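PDB 3K1Y: oxidoreductase from Corynebacterium diphtheriae, which probably binds FMN and catalyses NAD(P)H-dependent reduction reactions, as in related flavodoxin-like FMN reductases. Local coordinates for residues Met11-Val16 / Glu47-Thr53; Val95-Tyr100 / His132-Leu136; Leu116-Ile122 / Met147-Val152. Numbering follows the deposited sequence.

Contact 1 (Met11-Val16 / Glu47-Thr53); sequences MRTLAV and EALSVST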
loop_
_atom_site.group_PDB
_atom_site.type_symbol
_atom_site.label_atom_id
_atom_site.label_comp_id
_atom_site.label_asym_id
_atom_site.label_seq_id
_atom_site.Cartn_x
_atom_site.Cartn_y
_atom_site.Cartn_z
HETATM N N MSE A 11 16.752 -9.069 -33.042
HETATM C CA MSE A 11 16.491 -7.719 -32.560
HETATM C C MSE A 11 15.371 -7.768 -31.545
HETATM O O MSE A 11 14.211 -8.014 -31.868
HETATM C CB MSE A 11 16.144 -6.721 -33.669
HETATM C CG MSE A 11 15.962 -5.317 -33.097
HETATM SE SE MSE A 11 16.566 -3.815 -34.184
HETATM C CE MSE A 11 14.835 -3.343 -34.907
ATOM N N ARG A 12 15.752 -7.542 -30.299
ATOM C CA ARG A 12 14.814 -7.555 -29.204
ATOM C C ARG A 12 13.963 -6.300 -29.277
ATOM O O ARG A 12 14.380 -5.281 -29.835
ATOM C CB ARG A 12 15.584 -7.615 -27.888
ATOM C CG ARG A 12 16.596 -8.754 -27.813
ATOM C CD ARG A 12 15.928 -10.120 -27.686
ATOM N NE ARG A 12 16.932 -11.179 -27.575
ATOM C CZ ARG A 12 16.672 -12.454 -27.284
ATOM N NH1 ARG A 12 15.423 -12.857 -27.064
ATOM N NH2 ARG A 12 17.665 -13.334 -27.211
ATOM N N THR A 13 12.764 -6.384 -28.716
ATOM C CA THR A 13 11.833 -5.267 -28.702
ATOM C C THR A 13 11.630 -4.772 -27.275
ATOM O O THR A 13 11.740 -5.544 -26.319
ATOM C CB THR A 13 10.469 -5.695 -29.266
ATOM O OG1 THR A 13 10.037 -6.886 -28.594
ATOM C CG2 THR A 13 10.567 -5.955 -30.775
ATOM N N LEU A 14 11.346 -3.478 -27.144
ATOM C CA LEU A 14 11.085 -2.851 -25.852
ATOM C C LEU A 14 9.885 -1.924 -26.006
ATOM O O LEU A 14 9.826 -1.129 -26.946
ATOM C CB LEU A 14 12.293 -2.034 -25.374
ATOM C CG LEU A 14 12.086 -1.243 -24.070
ATOM C CD1 LEU A 14 11.779 -2.203 -22.928
ATOM C CD2 LEU A 14 13.333 -0.409 -23.746
ATOM N N ALA A 15 8.918 -2.041 -25.106
ATOM C CA ALA A 15 7.747 -1.171 -25.155
ATOM C C ALA A 15 7.890 -0.179 -23.994
ATOM O O ALA A 15 8.345 -0.543 -22.910
ATOM C CB ALA A 15 6.470 -1.996 -25.015
ATOM N N VAL A 16 7.531 1.077 -24.222
ATOM C CA VAL A 16 7.655 2.087 -23.176
ATOM C C VAL A 16 6.374 2.894 -23.084
ATOM O O VAL A 16 5.993 3.558 -24.045
ATOM C CB VAL A 16 8.839 3.057 -23.471
ATOM C CG1 VAL A 16 8.895 4.173 -22.420
ATOM C CG2 VAL A 16 10.153 2.282 -23.507
ATOM N N GLU A 47 23.331 -7.828 -28.292
ATOM C CA GLU A 47 22.160 -7.726 -29.151
ATOM C C GLU A 47 21.670 -6.320 -29.470
ATOM O O GLU A 47 22.203 -5.331 -28.967
ATOM C CB GLU A 47 21.025 -8.560 -28.564
ATOM C CG GLU A 47 21.217 -10.034 -28.815
ATOM C CD GLU A 47 20.068 -10.859 -28.320
ATOM O OE1 GLU A 47 20.051 -11.189 -27.117
ATOM O OE2 GLU A 47 19.175 -11.166 -29.134
ATOM N N ALA A 48 20.651 -6.245 -30.322
ATOM C CA ALA A 48 20.092 -4.963 -30.742
ATOM C C ALA A 48 18.695 -4.780 -30.198
ATOM O O ALA A 48 17.955 -5.749 -30.037
ATOM C CB ALA A 48 20.073 -4.873 -32.273
ATOM N N LEU A 49 18.325 -3.528 -29.950
ATOM C CA LEU A 49 17.016 -3.221 -29.396
ATOM C C LEU A 49 16.157 -2.306 -30.256
ATOM O O LEU A 49 16.632 -1.323 -30.828
ATOM C CB LEU A 49 17.173 -2.562 -28.025
ATOM C CG LEU A 49 16.319 -3.051 -26.852
ATOM C CD1 LEU A 49 16.221 -1.912 -25.838
ATOM C CD2 LEU A 49 14.944 -3.474 -27.301
ATOM N N SER A 50 14.878 -2.642 -30.331
ATOM C CA SER A 50 13.899 -1.844 -31.058
ATOM C C SER A 50 13.028 -1.305 -29.922
ATOM O O SER A 50 12.611 -2.063 -29.044
ATOM C CB SER A 50 13.069 -2.730 -31.993
ATOM O OG SER A 50 12.065 -1.981 -32.658
ATOM N N VAL A 51 12.772 -0.002 -29.920
ATOM C CA VAL A 51 11.964 0.589 -28.862
ATOM C C VAL A 51 10.682 1.212 -29.390
ATOM O O VAL A 51 10.669 1.900 -30.416
ATOM C CB VAL A 51 12.774 1.651 -28.044
ATOM C CG1 VAL A 51 13.484 2.601 -28.976
ATOM C CG2 VAL A 51 11.843 2.434 -27.129
ATOM N N SER A 52 9.597 0.950 -28.677
ATOM C CA SER A 52 8.296 1.471 -29.045
ATOM C C SER A 52 7.770 2.321 -27.899
ATOM O O SER A 52 7.337 1.789 -26.876
ATOM C CB SER A 52 7.341 0.316 -29.314
ATOM O OG SER A 52 6.022 0.807 -29.454
ATOM N N THR A 53 7.819 3.637 -28.062
ATOM C CA THR A 53 7.347 4.540 -27.018
ATOM C C THR A 53 5.917 4.976 -27.292
ATOM O O THR A 53 5.632 5.584 -28.319
ATOM C CB THR A 53 8.239 5.798 -26.911
ATOM O OG1 THR A 53 9.609 5.407 -26.740
ATOM C CG2 THR A 53 7.817 6.642 -25.716
#
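R12 and E47 form a salt bridge at the N-terminal end of the strand pair: NE of R12 lies 2.7 Å from OE2 of E47, near the guanidinium plane, and NH2 of R12 adds a 3.2 Å hydrogen bond to OE1 of E47. NH1 of R12 turns instead to the carbonyl of E189, near the C-terminus. From there five backbone bonds alternate along the parallel strands 12-16 and 49-53: R12 N to A48 O (2.9 Å), S50 N to R12 O (2.7 Å), L14 N to S50 O (2.7 Å), S52 N to L14 O (2.7 Å) and V16 N to S52 O (2.8 Å). CA-H...O contacts fill in between, such as T13 CA to S50 O at 3.3 Å. On the face carrying L14 and V16, CD2 of L49 reaches CB of L14 (3.6 Å), and CG2 of V51 meets CG2 of V16 (4.0 Å); helix 26-44 packs against this face, completing a beta-alpha-beta unit. Outside the paired strands, the selenomethionine M11 lays CE 3.5 Å from CB of S50. The five main-chain bonds do not depend on side-chain identity, while the ion pair ties the segment entering the edge strand to the N-terminal strand.

Contact 2 (Val95-Tyr100 / His132-Leu136); sequences VFKASY and HSLVL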
loop_
_atom_site.group_PDB
_atom_site.type_symbol
_atom_site.label_atom_id
_atom_site.label_comp_id
_atom_site.label_asym_id
_atom_site.label_seq_id
_atom_site.Cartn_x
_atom_site.Cartn_y
_atom_site.Cartn_z
ATOM N N VAL A 95 2.987 11.830 -10.970
ATOM C CA VAL A 95 2.246 11.474 -9.774
ATOM C C VAL A 95 1.138 12.474 -9.541
ATOM O O VAL A 95 1.395 13.655 -9.329
ATOM C CB VAL A 95 3.156 11.425 -8.542
ATOM C CG1 VAL A 95 2.366 10.892 -7.339
ATOM C CG2 VAL A 95 4.370 10.551 -8.833
ATOM N N PHE A 96 -0.099 11.996 -9.616
ATOM C CA PHE A 96 -1.266 12.842 -9.411
ATOM C C PHE A 96 -1.971 12.311 -8.176
ATOM O O PHE A 96 -2.156 11.104 -8.032
ATOM C CB PHE A 96 -2.218 12.774 -10.619
ATOM C CG PHE A 96 -1.686 13.430 -11.870
ATOM C CD1 PHE A 96 -0.393 13.938 -11.926
ATOM C CD2 PHE A 96 -2.481 13.500 -13.013
ATOM C CE1 PHE A 96 0.104 14.503 -13.098
ATOM C CE2 PHE A 96 -1.995 14.064 -14.191
ATOM C CZ PHE A 96 -0.698 14.564 -14.233
ATOM N N LYS A 97 -2.362 13.223 -7.295
ATOM C CA LYS A 97 -3.034 12.868 -6.052
ATOM C C LYS A 97 -2.360 11.711 -5.319
ATOM O O LYS A 97 -3.019 10.815 -4.807
ATOM C CB LYS A 97 -4.511 12.562 -6.308
ATOM C CG LYS A 97 -5.309 13.770 -6.839
ATOM C CD LYS A 97 -5.038 15.021 -6.003
ATOM C CE LYS A 97 -6.058 16.131 -6.251
ATOM N NZ LYS A 97 -6.087 16.600 -7.657
ATOM N N ALA A 98 -1.031 11.748 -5.294
ATOM C CA ALA A 98 -0.200 10.773 -4.583
ATOM C C ALA A 98 -0.160 9.344 -5.112
ATOM O O ALA A 98 0.080 8.399 -4.357
ATOM C CB ALA A 98 -0.579 10.771 -3.091
ATOM N N SER A 99 -0.380 9.178 -6.405
ATOM C CA SER A 99 -0.332 7.849 -6.995
ATOM C C SER A 99 -0.239 7.956 -8.509
ATOM O O SER A 99 -0.048 9.047 -9.049
ATOM C CB SER A 99 -1.566 7.044 -6.587
ATOM O OG SER A 99 -1.492 5.725 -7.095
ATOM N N TYR A 100 -0.353 6.829 -9.202
ATOM C CA TYR A 100 -0.274 6.860 -10.656
ATOM C C TYR A 100 -1.485 7.579 -11.228
ATOM O O TYR A 100 -2.518 7.693 -10.569
ATOM C CB TYR A 100 -0.149 5.447 -11.228
ATOM C CG TYR A 100 -1.194 4.458 -10.783
ATOM C CD1 TYR A 100 -2.557 4.709 -10.967
ATOM C CD2 TYR A 100 -0.819 3.227 -10.252
ATOM C CE1 TYR A 100 -3.520 3.749 -10.640
ATOM C CE2 TYR A 100 -1.767 2.265 -9.919
ATOM C CZ TYR A 100 -3.111 2.530 -10.119
ATOM O OH TYR A 100 -4.040 1.562 -9.817
ATOM N N HIS A 132 6.955 11.178 -2.424
ATOM C CA HIS A 132 6.042 10.141 -2.886
ATOM C C HIS A 132 6.749 8.992 -3.621
ATOM O O HIS A 132 6.117 8.237 -4.364
ATOM C CB HIS A 132 4.978 10.774 -3.794
ATOM C CG HIS A 132 4.088 11.745 -3.082
ATOM N ND1 HIS A 132 3.460 12.792 -3.723
ATOM C CD2 HIS A 132 3.730 11.833 -1.779
ATOM C CE1 HIS A 132 2.758 13.483 -2.845
ATOM N NE2 HIS A 132 2.905 12.922 -1.657
ATOM N N SER A 133 8.047 8.837 -3.404
ATOM C CA SER A 133 8.761 7.774 -4.094
ATOM C C SER A 133 8.178 6.381 -3.851
ATOM O O SER A 133 8.352 5.490 -4.682
ATOM C CB SER A 133 10.250 7.793 -3.731
ATOM O OG SER A 133 10.454 7.474 -2.370
ATOM N N LEU A 134 7.475 6.181 -2.740
ATOM C CA LEU A 134 6.898 4.857 -2.476
ATOM C C LEU A 134 5.669 4.570 -3.344
ATOM O O LEU A 134 4.969 3.575 -3.139
ATOM C CB LEU A 134 6.539 4.686 -0.988
ATOM C CG LEU A 134 7.669 4.698 0.057
ATOM C CD1 LEU A 134 7.087 4.448 1.434
ATOM C CD2 LEU A 134 8.703 3.641 -0.259
ATOM N N VAL A 135 5.398 5.443 -4.308
ATOM C CA VAL A 135 4.276 5.211 -5.207
ATOM C C VAL A 135 4.639 4.003 -6.065
ATOM O O VAL A 135 3.774 3.341 -6.626
ATOM C CB VAL A 135 4.010 6.413 -6.136
ATOM C CG1 VAL A 135 5.203 6.635 -7.062
ATOM C CG2 VAL A 135 2.756 6.161 -6.943
ATOM N N LEU A 136 5.933 3.721 -6.166
ATOM C CA LEU A 136 6.388 2.574 -6.939
ATOM C C LEU A 136 6.000 1.253 -6.277
ATOM O O LEU A 136 5.294 0.435 -6.871
ATOM C CB LEU A 136 7.905 2.613 -7.124
ATOM C CG LEU A 136 8.473 3.706 -8.035
ATOM C CD1 LEU A 136 9.982 3.517 -8.182
ATOM C CD2 LEU A 136 7.799 3.640 -9.402
#
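The imidazole of H132 has A98 over one face, with ND1 of H132 4.3 Å from CA of A98, while CG1 of V95 approaches the same ND1 obliquely at 4.2 Å. Each segment contains a beta turn. F96-S99 is a type I' turn, with K97 and A98 at positive phi, closed by F96 N to S99 O (3.0 Å) and S99 N to F96 O (3.1 Å); H132-V135 is a type I turn held by V135 N to H132 O (2.9 Å) and leading into helix 135-146, with L134 at its N-cap. Van der Waals packing joins them. V135 points into the first loop: its CG2 lies 3.5 Å from CA of S99 and 3.9 Å from N of Y100, and its CG1 is 4.4 Å from CG2 of V95. F157 of strand 150-159 touches both V95 and V135. K97 points away and hydrogen-bonds through NZ to the F108 and L111 carbonyls of the second subunit, while H132 packs on L134 of the third, so both loops also serve subunit interfaces. The loops follow the C-terminal ends of strands 88-94 and 120-127, consistent with the FMN-binding loops of flavodoxin-like folds; a sulfate, probably from the crystallisation liquor, lies about 4 Å from the H132 side chain and may mark part of that pocket.

Contact 3 (Leu116-Ile122 / Met147-Val152); sequences LTGMPTI and MRAVVV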
loop_
_atom_site.group_PDB
_atom_site.type_symbol
_atom_site.label_atom_id
_atom_site.label_comp_id
_atom_site.label_asym_id
_atom_site.label_seq_id
_atom_site.Cartn_x
_atom_site.Cartn_y
_atom_site.Cartn_z
ATOM N N LEU A 116 0.109 -8.901 -20.154
ATOM C CA LEU A 116 1.477 -8.787 -19.666
ATOM C C LEU A 116 1.986 -9.947 -18.804
ATOM O O LEU A 116 2.773 -9.731 -17.883
ATOM C CB LEU A 116 1.610 -7.488 -18.874
ATOM C CG LEU A 116 1.313 -6.195 -19.621
ATOM C CD1 LEU A 116 1.199 -5.022 -18.635
ATOM C CD2 LEU A 116 2.415 -5.964 -20.629
ATOM N N THR A 117 1.562 -11.172 -19.087
ATOM C CA THR A 117 2.025 -12.301 -18.286
ATOM C C THR A 117 3.492 -12.622 -18.564
ATOM O O THR A 117 3.881 -12.816 -19.717
ATOM C CB THR A 117 1.193 -13.568 -18.564
ATOM O OG1 THR A 117 -0.187 -13.305 -18.272
ATOM C CG2 THR A 117 1.690 -14.733 -17.701
ATOM N N GLY A 118 4.301 -12.671 -17.508
ATOM C CA GLY A 118 5.714 -12.978 -17.662
ATOM C C GLY A 118 6.592 -11.862 -18.226
ATOM O O GLY A 118 7.805 -12.031 -18.368
HETATM N N MSE A 119 5.990 -10.716 -18.517
HETATM C CA MSE A 119 6.701 -9.572 -19.084
HETATM C C MSE A 119 7.744 -8.882 -18.189
HETATM O O MSE A 119 7.393 -8.267 -17.179
HETATM C CB MSE A 119 5.676 -8.528 -19.542
HETATM C CG MSE A 119 6.260 -7.287 -20.190
HETATM SE SE MSE A 119 7.099 -7.690 -21.884
HETATM C CE MSE A 119 5.522 -7.950 -22.973
ATOM N N PRO A 120 9.042 -8.980 -18.550
ATOM C CA PRO A 120 10.083 -8.325 -17.741
ATOM C C PRO A 120 9.694 -6.851 -17.766
ATOM O O PRO A 120 9.346 -6.339 -18.832
ATOM C CB PRO A 120 11.363 -8.625 -18.515
ATOM C CG PRO A 120 11.058 -9.976 -19.152
ATOM C CD PRO A 120 9.635 -9.790 -19.634
ATOM N N THR A 121 9.750 -6.182 -16.610
ATOM C CA THR A 121 9.297 -4.795 -16.494
ATOM C C THR A 121 9.983 -3.893 -15.460
ATOM O O THR A 121 10.231 -4.305 -14.322
ATOM C CB THR A 121 7.783 -4.771 -16.131
ATOM O OG1 THR A 121 7.026 -5.415 -17.158
ATOM C CG2 THR A 121 7.280 -3.340 -15.950
ATOM N N ILE A 122 10.257 -2.651 -15.861
ATOM C CA ILE A 122 10.828 -1.649 -14.962
ATOM C C ILE A 122 9.706 -0.644 -14.704
ATOM O O ILE A 122 9.100 -0.126 -15.653
ATOM C CB ILE A 122 11.978 -0.840 -15.599
ATOM C CG1 ILE A 122 13.285 -1.627 -15.569
ATOM C CG2 ILE A 122 12.141 0.496 -14.855
ATOM C CD1 ILE A 122 14.412 -0.931 -16.300
HETATM N N MSE A 147 -0.882 -8.455 -12.739
HETATM C CA MSE A 147 -0.998 -8.938 -14.106
HETATM C C MSE A 147 0.077 -9.961 -14.418
HETATM O O MSE A 147 0.248 -10.383 -15.561
HETATM C CB MSE A 147 -0.947 -7.779 -15.089
HETATM C CG MSE A 147 -2.261 -7.038 -15.142
HETATM SE SE MSE A 147 -2.261 -5.569 -16.349
HETATM C CE MSE A 147 -1.461 -4.272 -15.174
ATOM N N ARG A 148 0.792 -10.356 -13.372
ATOM C CA ARG A 148 1.845 -11.347 -13.468
ATOM C C ARG A 148 3.068 -10.926 -14.269
ATOM O O ARG A 148 3.787 -11.769 -14.810
ATOM C CB ARG A 148 1.270 -12.660 -14.006
ATOM C CG ARG A 148 0.188 -13.257 -13.116
ATOM C CD ARG A 148 -0.432 -14.475 -13.763
ATOM N NE ARG A 148 0.554 -15.530 -13.992
ATOM C CZ ARG A 148 0.334 -16.600 -14.747
ATOM N NH1 ARG A 148 -0.838 -16.750 -15.343
ATOM N NH2 ARG A 148 1.284 -17.511 -14.910
ATOM N N ALA A 149 3.304 -9.622 -14.347
ATOM C CA ALA A 149 4.494 -9.115 -15.025
ATOM C C ALA A 149 5.650 -9.326 -14.036
ATOM O O ALA A 149 5.449 -9.237 -12.821
ATOM C CB ALA A 149 4.338 -7.634 -15.319
ATOM N N VAL A 150 6.848 -9.635 -14.518
ATOM C CA VAL A 150 7.948 -9.795 -13.575
ATOM C C VAL A 150 8.626 -8.432 -13.514
ATOM O O VAL A 150 9.255 -7.989 -14.475
ATOM C CB VAL A 150 8.954 -10.963 -13.990
ATOM C CG1 VAL A 150 8.374 -11.788 -15.127
ATOM C CG2 VAL A 150 10.329 -10.422 -14.337
ATOM N N VAL A 151 8.456 -7.753 -12.381
ATOM C CA VAL A 151 9.028 -6.419 -12.187
ATOM C C VAL A 151 10.427 -6.442 -11.583
ATOM O O VAL A 151 10.627 -6.953 -10.472
ATOM C CB VAL A 151 8.120 -5.558 -11.279
ATOM C CG1 VAL A 151 8.769 -4.206 -11.016
ATOM C CG2 VAL A 151 6.767 -5.365 -11.942
ATOM N N VAL A 152 11.396 -5.878 -12.302
ATOM C CA VAL A 152 12.757 -5.869 -11.788
ATOM C C VAL A 152 12.794 -5.092 -10.482
ATOM O O VAL A 152 12.113 -4.069 -10.329
ATOM C CB VAL A 152 13.762 -5.277 -12.796
ATOM C CG1 VAL A 152 13.619 -5.994 -14.124
ATOM C CG2 VAL A 152 13.576 -3.776 -12.941
HETATM O O HOH W 1 -1.301 -9.706 -18.154
#
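A water bridges the two chain turns at the start of this strand pair, accepting from N of L116 (2.6 Å) and donating to O of M147 (3.1 Å). Next to it, the type II turn L116-M119 bonds to the end of helix 135-146, where R148, at positive phi, is the C-prime residue of a Schellman motif: N of G118 donates to O of R148 at 2.9 Å. G118 itself takes a positive phi suited to glycine. The link continues through a weak bond from V150 N to M119 O (3.0 Å), then T121 N to V150 O and V152 N to T121 O, both 2.8 Å. O of M119 also accepts a hydrogen bond from OG1 of T121 (2.9 Å). Side chains add van der Waals contacts: CD1 of L116 lies 4.2 Å from SE of M147, both M147 and M119 being selenomethionines; CG1 of I122 meets CG2 of V152 at 3.4 Å; and CG2 of T117 sits over one face of the R148 guanidinium, 3.7 Å from its CZ. L144 of helix 135-146 covers T121, A149 and V151, while helix 165-188 packs on P120, I122 and V152. Parallel strands 120-127 and 150-159 linked through helix 135-146 make a beta-alpha-beta crossover, the repeating unit of the flavodoxin-like fold, here at one end of its five-stranded sheet.

Contacts 1 and 3 pair the two outermost strands of the 49-55, 12-18, 88-94, 120-127, 150-159 sheet with their inner neighbours; their centres are 16 Å apart. Both rely on parallel backbone bonding, but contact 1 is partly exposed and adds a salt bridge, whereas contact 3 is mostly buried and begins with turns and a water. Contact 2, also buried, joins a loop to a turn and helix start by van der Waals contact, without hydrogen bonds between the segments; its centre is 27 Å from that of contact 1, on the opposite side of the chain's centre. Helix 135-146 starts within segment 132-136 and ends just before segment 147-152. Other subunits approach contacts 2 and 3; no other subunit of the assembly touches contact 1.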